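Local coordinates for uncharacterized protein (Parabacteroides merdae, PDB 4R7F) that is of unknown function but has three immunoglobulin-like beta-sandwich domains, the first resembling type 9 secretion system plug proteins, consistent with a role in secretion, at residues Y224-F229 with Q265-Q270; D269-F274 with Q369-Y374; V307-E312 with Y344-L349. All blocks are in the same frame, centred on the assembly; numbering follows the deposited sequence. Where two conformers were deposited one is given.

Contact 1: residues Y224-F229 with Q265-Q270; sequences YRRMEF and QYDQDQ. With MG (magnesium ion), chain G.
D269 holds CG between its backbone N and carbonyl carbon (chi1 72°), a crowded setting that turns its carboxylate toward the start of strand 225-228, while R226 sets CG anti to its carbonyl carbon and then bends at chi3 (58°) so that the guanidinium folds toward D267. The backbone N of Y224 donates to OD2 of D269 at 2.9 Å, nearly straight (172°) and onto the anti lone pair, on the side away from OD1. The same OD2 lies by the rim of the Y224 ring, near its plane and 3.3 Å from CD1. Both oxygens of D269 bind the magnesium ion, OD1 at 2.5 Å and OD2 at 2.4 Å, so OD2 is shared between the metal and the peptide N-H; together with the two-oxygen grip on the metal, this N-H helps to fix the rotation of the carboxylate, and probably offsets part of its charge. Water 1 is a further ligand of the ion, and E223, next to Y224 in the chain, supplies another. Segment 265-270 is an irregular loop between strands 248-253 and 274-276, and its D-Q-D-Q-D-G sequence, running from D267 to G272, recalls the DxDxDG loops of calcium-binding proteins. Here, though, the first aspartate is not a metal ligand. D267, with CG anti to its backbone N, meets R226 tip to tip in a salt bridge, NH1 to OD1 at 2.7 Å; the planes are well out of line and the hydrogen bond is bent and weak. Alongside, R226 CD sits 3.2 Å from the carbonyl O of Q268, which also lies over one face of the guanidinium. R225 turns away from this loop to form a salt bridge with E364.

Contact 2: residues D269-F274 with Q369-Y374; sequences DQDGRF and QTQNEY. With MG (magnesium ion), chain G.
R273 and E373 face each other tip to tip, their guanidinium and carboxylate planes only 30° apart, and join in an end-on, two-nitrogen salt bridge. NH1 of R273 donates to OE1 of E373 at 3.0 Å (170°) and NH2 to OE2 at 3.1 Å, both on syn lone pairs. The extended arginine chain is steadied from its own segment: NH1 also reaches the carbonyl O of Q270 at 3.0 Å, from above the carbonyl plane, and that oxygen accepts the backbone N of R273 too, closing a type I' turn whose backbone calls for glycine at G272. The carboxylate of D271 crosses that of E373 obliquely, planes 74° apart, with OD2 of D271 only 2.8 Å from OE1 of E373. So close a pair of acids is likely to raise the pKa of one of them, an effect that R273, on E373, and the metal, on D271, would partly offset. D271 turns OD1 to the magnesium ion at 2.2 Å. From the facing segment comes a backbone ligand, the carbonyl O of Q371, also at 2.2 Å. Water 1, bound to the ion, donates to OD1 of N372 at 2.8 Å, a second-shell grip, while ND2 of N372 bonds to the carbonyl O of A220. With D269 and E223 this makes six ligand atoms around the ion. The site thus ties the turn leading into strand 274-276 to the segment that runs into strand 373-380, the middle strand of an antiparallel sheet between 181-187 and 389-397.

Contact 3: residues V307-E312 with Y344-L349; sequences VYLNGE and YNYQYL
N310 and Q347 form a hydrogen-bonded antiparallel pair and lie side by side, pointing the same way from the sheet. N310 carries CG anti to its backbone N (chi1 -178°), whereas Q347 takes the crowded position between N and carbonyl carbon (chi1 70°) and then extends, which brings NE2 of Q347 to a lone pair of OD1 of N310 at 3.0 Å with the amides nearly coplanar. L349, on the same face, lays CD1 against CG of N310 at 3.5 Å. An alanine here, in place of N310 and so lacking OD1 and CG, would probably loosen the side chain of Q347 and weaken the packing of L349. On the other face L309, its CG anti to the backbone N, places CD1 3.6 Å from CD2 of Y346 and 3.8 Å from CE1 of Y348. Both tyrosine hydroxyls bond to D256. V307 CG1 adds to this layer against CB of Y348, at 4.1 Å. Y308 and L349 form the second hydrogen-bonded pair. Strand 342-352 also pairs with 225-228 and 274-276, and L309 and Y348 touch F295 of strand 290-298: two sheets packed through these side chains, consistent with an immunoglobulin-like beta-sandwich.

How the contacts relate
Contacts 1 and 2 are two sides of one magnesium site: they share D269 and Q270, and the Y224 ring of contact 1 packs on D271 and G272 of contact 2. Contact 1 is only partly buried, with charged side chains toward its more exposed part; contact 2 is buried yet mostly ionic, its acids balanced in part by metal and arginine. Contact 3 is buried as well, but built of backbone bonds, one uncharged amide-amide bond and apolar packing, and it contains no metal ligand. It is joined to both others: strand 342-352 pairs with strand 225-228 through R225 and Y346, N345 OD1 lies 2.7 Å from Q270 N, and E312 N lies 2.8 Å from G272 O.

Contact 1: residues Y224-F229 with Q265-Q270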
loop_
_atom_site.group_PDB
_atom_site.type_symbol
_atom_site.label_atom_id
_atom_site.label_comp_id
_atom_site.label_asym_id
_atom_site.label_seq_id
_atom_site.Cartn_x
_atom_site.Cartn_y
_atom_site.Cartn_z
ATOM N N TYR A 224 11.637 10.791 -0.519
ATOM C CA TYR A 224 12.875 10.923 0.197
ATOM C C TYR A 224 13.979 10.529 -0.759
ATOM O O TYR A 224 13.792 9.738 -1.722
ATOM C CB TYR A 224 12.911 10.026 1.453
ATOM C CG TYR A 224 12.087 10.519 2.618
ATOM C CD1 TYR A 224 10.729 10.563 2.556
ATOM C CD2 TYR A 224 12.694 10.931 3.813
ATOM C CE1 TYR A 224 9.968 11.027 3.627
ATOM C CE2 TYR A 224 11.961 11.401 4.873
ATOM C CZ TYR A 224 10.582 11.433 4.789
ATOM O OH TYR A 224 9.813 11.896 5.839
ATOM N N ARG A 225 15.134 11.124 -0.489
ATOM C CA ARG A 225 16.367 10.786 -1.143
ATOM C C ARG A 225 16.831 9.436 -0.647
ATOM O O ARG A 225 16.584 9.068 0.524
ATOM C CB ARG A 225 17.448 11.824 -0.819
ATOM C CG ARG A 225 17.170 13.215 -1.354
ATOM C CD ARG A 225 18.028 14.245 -0.640
ATOM N NE ARG A 225 17.591 15.604 -0.856
ATOM C CZ ARG A 225 17.941 16.360 -1.892
ATOM N NH1 ARG A 225 18.730 15.901 -2.853
ATOM N NH2 ARG A 225 17.485 17.593 -1.960
ATOM N N ARG A 226 17.517 8.703 -1.529
ATOM C CA ARG A 226 17.978 7.341 -1.188
ATOM C C ARG A 226 19.433 7.182 -1.502
ATOM O O ARG A 226 19.986 7.841 -2.398
ATOM C CB ARG A 226 17.159 6.256 -1.895
ATOM C CG ARG A 226 15.671 6.257 -1.537
ATOM C CD ARG A 226 14.789 5.696 -2.645
ATOM N NE ARG A 226 15.145 4.316 -3.035
ATOM C CZ ARG A 226 15.287 3.871 -4.290
ATOM N NH1 ARG A 226 15.105 4.668 -5.344
ATOM N NH2 ARG A 226 15.607 2.604 -4.500
HETATM N N MSE A 227 20.034 6.268 -0.748
HETATM C CA MSE A 227 21.470 6.044 -0.726
HETATM C C MSE A 227 21.638 4.649 -0.181
HETATM O O MSE A 227 20.834 4.219 0.645
HETATM C CB MSE A 227 21.867 7.187 0.215
HETATM C CG MSE A 227 23.204 7.161 0.845
HETATM SE SE MSE A 227 23.278 5.998 2.377
HETATM C CE MSE A 227 23.219 7.110 3.980
ATOM N N GLU A 228 22.652 3.918 -0.636
ATOM C CA GLU A 228 22.913 2.549 -0.153
ATOM C C GLU A 228 24.390 2.290 -0.170
ATOM O O GLU A 228 25.067 2.659 -1.127
ATOM C CB GLU A 228 22.332 1.481 -1.072
ATOM C CG GLU A 228 20.829 1.414 -1.207
ATOM C CD GLU A 228 20.396 0.190 -2.005
ATOM O OE1 GLU A 228 21.196 -0.771 -2.074
ATOM O OE2 GLU A 228 19.267 0.195 -2.562
ATOM N N PHE A 229 24.884 1.605 0.853
ATOM C CA PHE A 229 26.284 1.202 0.864
ATOM C C PHE A 229 26.411 -0.153 1.522
ATOM O O PHE A 229 26.696 -0.272 2.714
ATOM C CB PHE A 229 27.202 2.256 1.488
ATOM C CG PHE A 229 26.914 2.568 2.943
ATOM C CD1 PHE A 229 25.835 3.374 3.310
ATOM C CD2 PHE A 229 27.772 2.118 3.943
ATOM C CE1 PHE A 229 25.605 3.676 4.648
ATOM C CE2 PHE A 229 27.533 2.404 5.278
ATOM C CZ PHE A 229 26.447 3.183 5.636
ATOM N N GLN A 265 9.138 13.724 -9.772
ATOM C CA GLN A 265 9.723 12.513 -10.375
ATOM C C GLN A 265 9.316 11.320 -9.526
ATOM O O GLN A 265 9.718 11.241 -8.359
ATOM C CB GLN A 265 11.262 12.562 -10.387
ATOM C CG GLN A 265 11.904 13.905 -10.754
ATOM C CD GLN A 265 12.219 14.043 -12.234
ATOM O OE1 GLN A 265 13.053 13.312 -12.767
ATOM N NE2 GLN A 265 11.565 14.998 -12.902
ATOM N N TYR A 266 8.527 10.396 -10.081
ATOM C CA TYR A 266 8.229 9.181 -9.340
ATOM C C TYR A 266 9.548 8.493 -8.997
ATOM O O TYR A 266 10.424 8.329 -9.836
ATOM C CB TYR A 266 7.262 8.217 -10.055
ATOM C CG TYR A 266 7.010 6.971 -9.202
ATOM C CD1 TYR A 266 6.019 6.953 -8.201
ATOM C CD2 TYR A 266 7.812 5.836 -9.346
ATOM C CE1 TYR A 266 5.830 5.829 -7.396
ATOM C CE2 TYR A 266 7.630 4.712 -8.547
ATOM C CZ TYR A 266 6.647 4.708 -7.576
ATOM O OH TYR A 266 6.510 3.577 -6.800
ATOM N N ASP A 267 9.708 8.221 -7.716
ATOM C CA ASP A 267 10.793 7.415 -7.153
ATOM C C ASP A 267 10.065 6.568 -6.136
ATOM O O ASP A 267 9.022 6.975 -5.629
ATOM C CB ASP A 267 11.850 8.292 -6.455
ATOM C CG ASP A 267 12.953 7.472 -5.746
ATOM O OD1 ASP A 267 13.284 6.393 -6.282
ATOM O OD2 ASP A 267 13.482 7.914 -4.670
ATOM N N GLN A 268 10.572 5.392 -5.840
ATOM C CA GLN A 268 9.945 4.560 -4.835
ATOM C C GLN A 268 10.778 4.768 -3.560
ATOM O O GLN A 268 11.983 4.541 -3.592
ATOM C CB GLN A 268 9.969 3.105 -5.295
ATOM C CG GLN A 268 8.923 2.237 -4.627
ATOM C CD GLN A 268 9.301 0.765 -4.614
ATOM O OE1 GLN A 268 10.340 0.369 -5.148
ATOM N NE2 GLN A 268 8.462 -0.054 -3.988
ATOM N N ASP A 269 10.161 5.242 -2.472
ATOM C CA ASP A 269 10.831 5.381 -1.185
ATOM C C ASP A 269 10.114 4.598 -0.078
ATOM O O ASP A 269 9.162 3.880 -0.317
ATOM C CB ASP A 269 10.988 6.864 -0.795
ATOM C CG ASP A 269 9.662 7.519 -0.397
ATOM O OD1 ASP A 269 8.604 6.872 -0.516
ATOM O OD2 ASP A 269 9.667 8.695 0.038
ATOM N N GLN A 270 10.594 4.745 1.142
ATOM C CA GLN A 270 9.997 4.081 2.293
ATOM C C GLN A 270 9.795 5.109 3.421
ATOM O O GLN A 270 9.897 4.793 4.602
ATOM C CB GLN A 270 10.883 2.920 2.707
ATOM C CG GLN A 270 10.980 1.816 1.652
ATOM C CD GLN A 270 11.994 2.081 0.516
ATOM O OE1 GLN A 270 13.026 2.741 0.695
ATOM N NE2 GLN A 270 11.694 1.547 -0.666
HETATM MG MG MG G . 7.268 8.854 0.127
HETATM O O HOH W 1 7.638 11.116 0.795
#

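Contact 2: residues D269-F274 with Q369-Y374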
loop_
_atom_site.group_PDB
_atom_site.type_symbol
_atom_site.label_atom_id
_atom_site.label_comp_id
_atom_site.label_asym_id
_atom_site.label_seq_id
_atom_site.Cartn_x
_atom_site.Cartn_y
_atom_site.Cartn_z
ATOM N N ASP A 269 10.161 5.242 -2.472
ATOM C CA ASP A 269 10.831 5.381 -1.185
ATOM C C ASP A 269 10.114 4.598 -0.078
ATOM O O ASP A 269 9.162 3.880 -0.317
ATOM C CB ASP A 269 10.988 6.864 -0.795
ATOM C CG ASP A 269 9.662 7.519 -0.397
ATOM O OD1 ASP A 269 8.604 6.872 -0.516
ATOM O OD2 ASP A 269 9.667 8.695 0.038
ATOM N N GLN A 270 10.594 4.745 1.142
ATOM C CA GLN A 270 9.997 4.081 2.293
ATOM C C GLN A 270 9.795 5.109 3.421
ATOM O O GLN A 270 9.897 4.793 4.602
ATOM C CB GLN A 270 10.883 2.920 2.707
ATOM C CG GLN A 270 10.980 1.816 1.652
ATOM C CD GLN A 270 11.994 2.081 0.516
ATOM O OE1 GLN A 270 13.026 2.741 0.695
ATOM N NE2 GLN A 270 11.694 1.547 -0.666
ATOM N N ASP A 271 9.502 6.344 3.003
ATOM C CA ASP A 271 9.106 7.479 3.864
ATOM C C ASP A 271 10.000 7.739 5.085
ATOM O O ASP A 271 9.482 7.956 6.190
ATOM C CB ASP A 271 7.659 7.292 4.321
ATOM C CG ASP A 271 6.644 7.311 3.162
ATOM O OD1 ASP A 271 6.918 7.887 2.071
ATOM O OD2 ASP A 271 5.531 6.760 3.394
ATOM N N GLY A 272 11.320 7.660 4.872
ATOM C CA GLY A 272 12.324 8.030 5.830
ATOM C C GLY A 272 12.973 6.846 6.519
ATOM O O GLY A 272 13.901 7.006 7.289
ATOM N N ARG A 273 12.511 5.646 6.225
ATOM C CA ARG A 273 13.081 4.466 6.848
ATOM C C ARG A 273 14.460 4.119 6.309
ATOM O O ARG A 273 14.896 4.612 5.246
ATOM C CB ARG A 273 12.162 3.257 6.663
ATOM C CG ARG A 273 10.812 3.416 7.327
ATOM C CD ARG A 273 9.883 2.275 6.969
ATOM N NE ARG A 273 8.657 2.375 7.762
ATOM C CZ ARG A 273 7.600 3.095 7.423
ATOM N NH1 ARG A 273 7.581 3.767 6.280
ATOM N NH2 ARG A 273 6.549 3.132 8.228
ATOM N N PHE A 274 15.149 3.274 7.072
ATOM C CA PHE A 274 16.399 2.666 6.634
ATOM C C PHE A 274 16.367 1.180 6.917
ATOM O O PHE A 274 15.570 0.731 7.732
ATOM C CB PHE A 274 17.614 3.327 7.314
ATOM C CG PHE A 274 17.724 3.071 8.795
ATOM C CD1 PHE A 274 18.221 1.889 9.271
ATOM C CD2 PHE A 274 17.363 4.038 9.699
ATOM C CE1 PHE A 274 18.306 1.675 10.620
ATOM C CE2 PHE A 274 17.482 3.850 11.035
ATOM C CZ PHE A 274 17.936 2.663 11.504
ATOM N N GLN A 369 1.657 15.051 -5.683
ATOM C CA GLN A 369 1.696 13.632 -6.056
ATOM C C GLN A 369 2.419 12.759 -5.046
ATOM O O GLN A 369 2.265 11.544 -5.087
ATOM C CB GLN A 369 2.419 13.389 -7.406
ATOM C CG GLN A 369 1.988 14.203 -8.619
ATOM C CD GLN A 369 2.700 15.553 -8.768
ATOM O OE1 GLN A 369 3.124 16.206 -7.795
ATOM N NE2 GLN A 369 2.836 15.976 -10.001
ATOM N N THR A 370 3.279 13.360 -4.215
ATOM C CA THR A 370 4.203 12.615 -3.365
ATOM C C THR A 370 3.471 11.565 -2.500
ATOM O O THR A 370 2.457 11.851 -1.852
ATOM C CB THR A 370 5.005 13.595 -2.462
ATOM O OG1 THR A 370 5.840 14.386 -3.305
ATOM C CG2 THR A 370 5.877 12.850 -1.440
ATOM N N GLN A 371 3.994 10.361 -2.506
ATOM C CA GLN A 371 3.492 9.289 -1.643
ATOM C C GLN A 371 3.990 9.532 -0.216
ATOM O O GLN A 371 5.207 9.481 0.061
ATOM C CB GLN A 371 3.944 7.910 -2.175
ATOM C CG GLN A 371 3.518 6.713 -1.297
ATOM C CD GLN A 371 4.449 6.344 -0.098
ATOM O OE1 GLN A 371 5.702 6.334 -0.196
ATOM N NE2 GLN A 371 3.810 5.978 1.033
ATOM N N ASN A 372 3.056 9.823 0.684
ATOM C CA ASN A 372 3.371 9.996 2.112
ATOM C C ASN A 372 2.454 9.122 2.910
ATOM O O ASN A 372 1.446 8.642 2.398
ATOM C CB ASN A 372 3.158 11.447 2.542
ATOM C CG ASN A 372 4.208 12.372 1.983
ATOM O OD1 ASN A 372 5.424 12.148 2.128
ATOM N ND2 ASN A 372 3.758 13.397 1.320
ATOM N N GLU A 373 2.793 8.902 4.166
ATOM C CA GLU A 373 1.888 8.192 5.059
ATOM C C GLU A 373 1.473 9.096 6.210
ATOM O O GLU A 373 2.212 9.992 6.581
ATOM C CB GLU A 373 2.537 6.930 5.599
ATOM C CG GLU A 373 3.682 7.162 6.565
ATOM C CD GLU A 373 4.453 5.893 6.809
ATOM O OE1 GLU A 373 5.112 5.410 5.862
ATOM O OE2 GLU A 373 4.382 5.377 7.926
ATOM N N TYR A 374 0.295 8.843 6.765
ATOM C CA TYR A 374 -0.236 9.624 7.859
ATOM C C TYR A 374 -0.819 8.679 8.863
ATOM O O TYR A 374 -1.658 7.874 8.514
ATOM C CB TYR A 374 -1.343 10.549 7.368
ATOM C CG TYR A 374 -0.839 11.523 6.369
ATOM C CD1 TYR A 374 -0.757 11.194 5.030
ATOM C CD2 TYR A 374 -0.375 12.755 6.754
ATOM C CE1 TYR A 374 -0.264 12.098 4.095
ATOM C CE2 TYR A 374 0.097 13.669 5.818
ATOM C CZ TYR A 374 0.174 13.341 4.498
ATOM O OH TYR A 374 0.728 14.256 3.583
HETATM MG MG MG G . 7.268 8.854 0.127
HETATM O O HOH W 1 7.638 11.116 0.795
#

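Contact 3: residues V307-E312 with Y344-L349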
loop_
_atom_site.group_PDB
_atom_site.type_symbol
_atom_site.label_atom_id
_atom_site.label_comp_id
_atom_site.label_asym_id
_atom_site.label_seq_id
_atom_site.Cartn_x
_atom_site.Cartn_y
_atom_site.Cartn_z
ATOM N N VAL A 307 19.118 24.107 8.589
ATOM C CA VAL A 307 18.843 22.906 7.819
ATOM C C VAL A 307 19.204 21.708 8.658
ATOM O O VAL A 307 20.266 21.703 9.339
ATOM C CB VAL A 307 19.612 22.878 6.487
ATOM C CG1 VAL A 307 19.345 21.596 5.703
ATOM C CG2 VAL A 307 19.190 24.072 5.657
ATOM N N TYR A 308 18.300 20.724 8.643
ATOM C CA TYR A 308 18.429 19.484 9.386
ATOM C C TYR A 308 18.294 18.259 8.474
ATOM O O TYR A 308 17.408 18.169 7.622
ATOM C CB TYR A 308 17.350 19.388 10.440
ATOM C CG TYR A 308 17.453 20.387 11.545
ATOM C CD1 TYR A 308 16.984 21.697 11.375
ATOM C CD2 TYR A 308 18.019 20.045 12.770
ATOM C CE1 TYR A 308 17.064 22.615 12.386
ATOM C CE2 TYR A 308 18.086 20.969 13.790
ATOM C CZ TYR A 308 17.633 22.247 13.578
ATOM O OH TYR A 308 17.767 23.147 14.577
ATOM N N LEU A 309 19.171 17.299 8.699
ATOM C CA LEU A 309 19.102 16.016 8.020
ATOM C C LEU A 309 18.026 15.215 8.733
ATOM O O LEU A 309 17.920 15.213 9.946
ATOM C CB LEU A 309 20.473 15.366 8.092
ATOM C CG LEU A 309 20.840 14.113 7.324
ATOM C CD1 LEU A 309 20.317 14.097 5.899
ATOM C CD2 LEU A 309 22.366 14.031 7.359
ATOM N N ASN A 310 17.136 14.634 7.967
ATOM C CA ASN A 310 15.926 14.111 8.534
ATOM C C ASN A 310 15.657 12.696 8.017
ATOM O O ASN A 310 15.909 12.380 6.847
ATOM C CB ASN A 310 14.773 15.040 8.170
ATOM C CG ASN A 310 13.467 14.595 8.755
ATOM O OD1 ASN A 310 12.521 14.190 8.053
ATOM N ND2 ASN A 310 13.411 14.625 10.056
ATOM N N GLY A 311 15.108 11.872 8.896
ATOM C CA GLY A 311 14.751 10.482 8.563
ATOM C C GLY A 311 14.903 9.606 9.806
ATOM O O GLY A 311 15.302 10.100 10.869
ATOM N N GLU A 312 14.612 8.311 9.666
ATOM C CA GLU A 312 14.700 7.321 10.754
ATOM C C GLU A 312 16.169 7.276 11.234
ATOM O O GLU A 312 16.449 7.013 12.376
ATOM C CB GLU A 312 14.169 5.915 10.306
ATOM C CG GLU A 312 13.714 4.923 11.418
ATOM C CD GLU A 312 13.795 3.411 11.058
ATOM O OE1 GLU A 312 13.814 3.021 9.873
ATOM O OE2 GLU A 312 13.866 2.579 11.987
ATOM N N TYR A 344 19.356 3.689 3.019
ATOM C CA TYR A 344 18.807 4.809 3.810
ATOM C C TYR A 344 17.928 5.730 2.980
ATOM O O TYR A 344 18.314 6.134 1.875
ATOM C CB TYR A 344 19.952 5.620 4.454
ATOM C CG TYR A 344 20.625 4.908 5.630
ATOM C CD1 TYR A 344 21.511 3.834 5.430
ATOM C CD2 TYR A 344 20.391 5.321 6.953
ATOM C CE1 TYR A 344 22.117 3.189 6.504
ATOM C CE2 TYR A 344 20.978 4.674 8.018
ATOM C CZ TYR A 344 21.834 3.601 7.790
ATOM O OH TYR A 344 22.412 2.985 8.872
ATOM N N ASN A 345 16.747 6.056 3.510
ATOM C CA ASN A 345 16.014 7.243 3.068
ATOM C C ASN A 345 16.483 8.459 3.895
ATOM O O ASN A 345 16.757 8.351 5.092
ATOM C CB ASN A 345 14.504 7.126 3.327
ATOM C CG ASN A 345 13.762 6.152 2.405
ATOM O OD1 ASN A 345 12.550 6.250 2.291
ATOM N ND2 ASN A 345 14.444 5.209 1.791
ATOM N N TYR A 346 16.469 9.634 3.289
ATOM C CA TYR A 346 16.808 10.845 3.994
ATOM C C TYR A 346 16.310 12.063 3.243
ATOM O O TYR A 346 16.015 11.987 2.066
ATOM C CB TYR A 346 18.336 10.946 4.240
ATOM C CG TYR A 346 19.192 11.209 3.007
ATOM C CD1 TYR A 346 19.560 10.190 2.135
ATOM C CD2 TYR A 346 19.662 12.483 2.734
ATOM C CE1 TYR A 346 20.377 10.462 1.020
ATOM C CE2 TYR A 346 20.457 12.753 1.631
ATOM C CZ TYR A 346 20.805 11.756 0.767
ATOM O OH TYR A 346 21.617 12.083 -0.313
ATOM N N GLN A 347 16.226 13.189 3.947
ATOM C CA GLN A 347 15.909 14.453 3.330
ATOM C C GLN A 347 16.396 15.571 4.219
ATOM O O GLN A 347 16.897 15.362 5.344
ATOM C CB GLN A 347 14.413 14.580 3.117
ATOM C CG GLN A 347 13.663 14.744 4.402
ATOM C CD GLN A 347 12.154 14.844 4.232
ATOM O OE1 GLN A 347 11.621 14.963 3.127
ATOM N NE2 GLN A 347 11.452 14.799 5.354
ATOM N N TYR A 348 16.207 16.770 3.712
ATOM C CA TYR A 348 16.713 17.959 4.313
ATOM C C TYR A 348 15.547 18.888 4.625
ATOM O O TYR A 348 14.838 19.324 3.729
ATOM C CB TYR A 348 17.665 18.643 3.335
ATOM C CG TYR A 348 18.937 17.875 3.011
ATOM C CD1 TYR A 348 19.984 17.732 3.940
ATOM C CD2 TYR A 348 19.126 17.350 1.750
ATOM C CE1 TYR A 348 21.146 17.061 3.601
ATOM C CE2 TYR A 348 20.273 16.675 1.419
ATOM C CZ TYR A 348 21.274 16.518 2.328
ATOM O OH TYR A 348 22.406 15.848 1.910
ATOM N N LEU A 349 15.370 19.197 5.898
ATOM C CA LEU A 349 14.300 20.067 6.317
ATOM C C LEU A 349 14.886 21.387 6.775
ATOM O O LEU A 349 15.927 21.418 7.385
ATOM C CB LEU A 349 13.533 19.444 7.477
ATOM C CG LEU A 349 12.733 18.173 7.234
ATOM C CD1 LEU A 349 12.022 17.801 8.538
ATOM C CD2 LEU A 349 11.717 18.377 6.126
#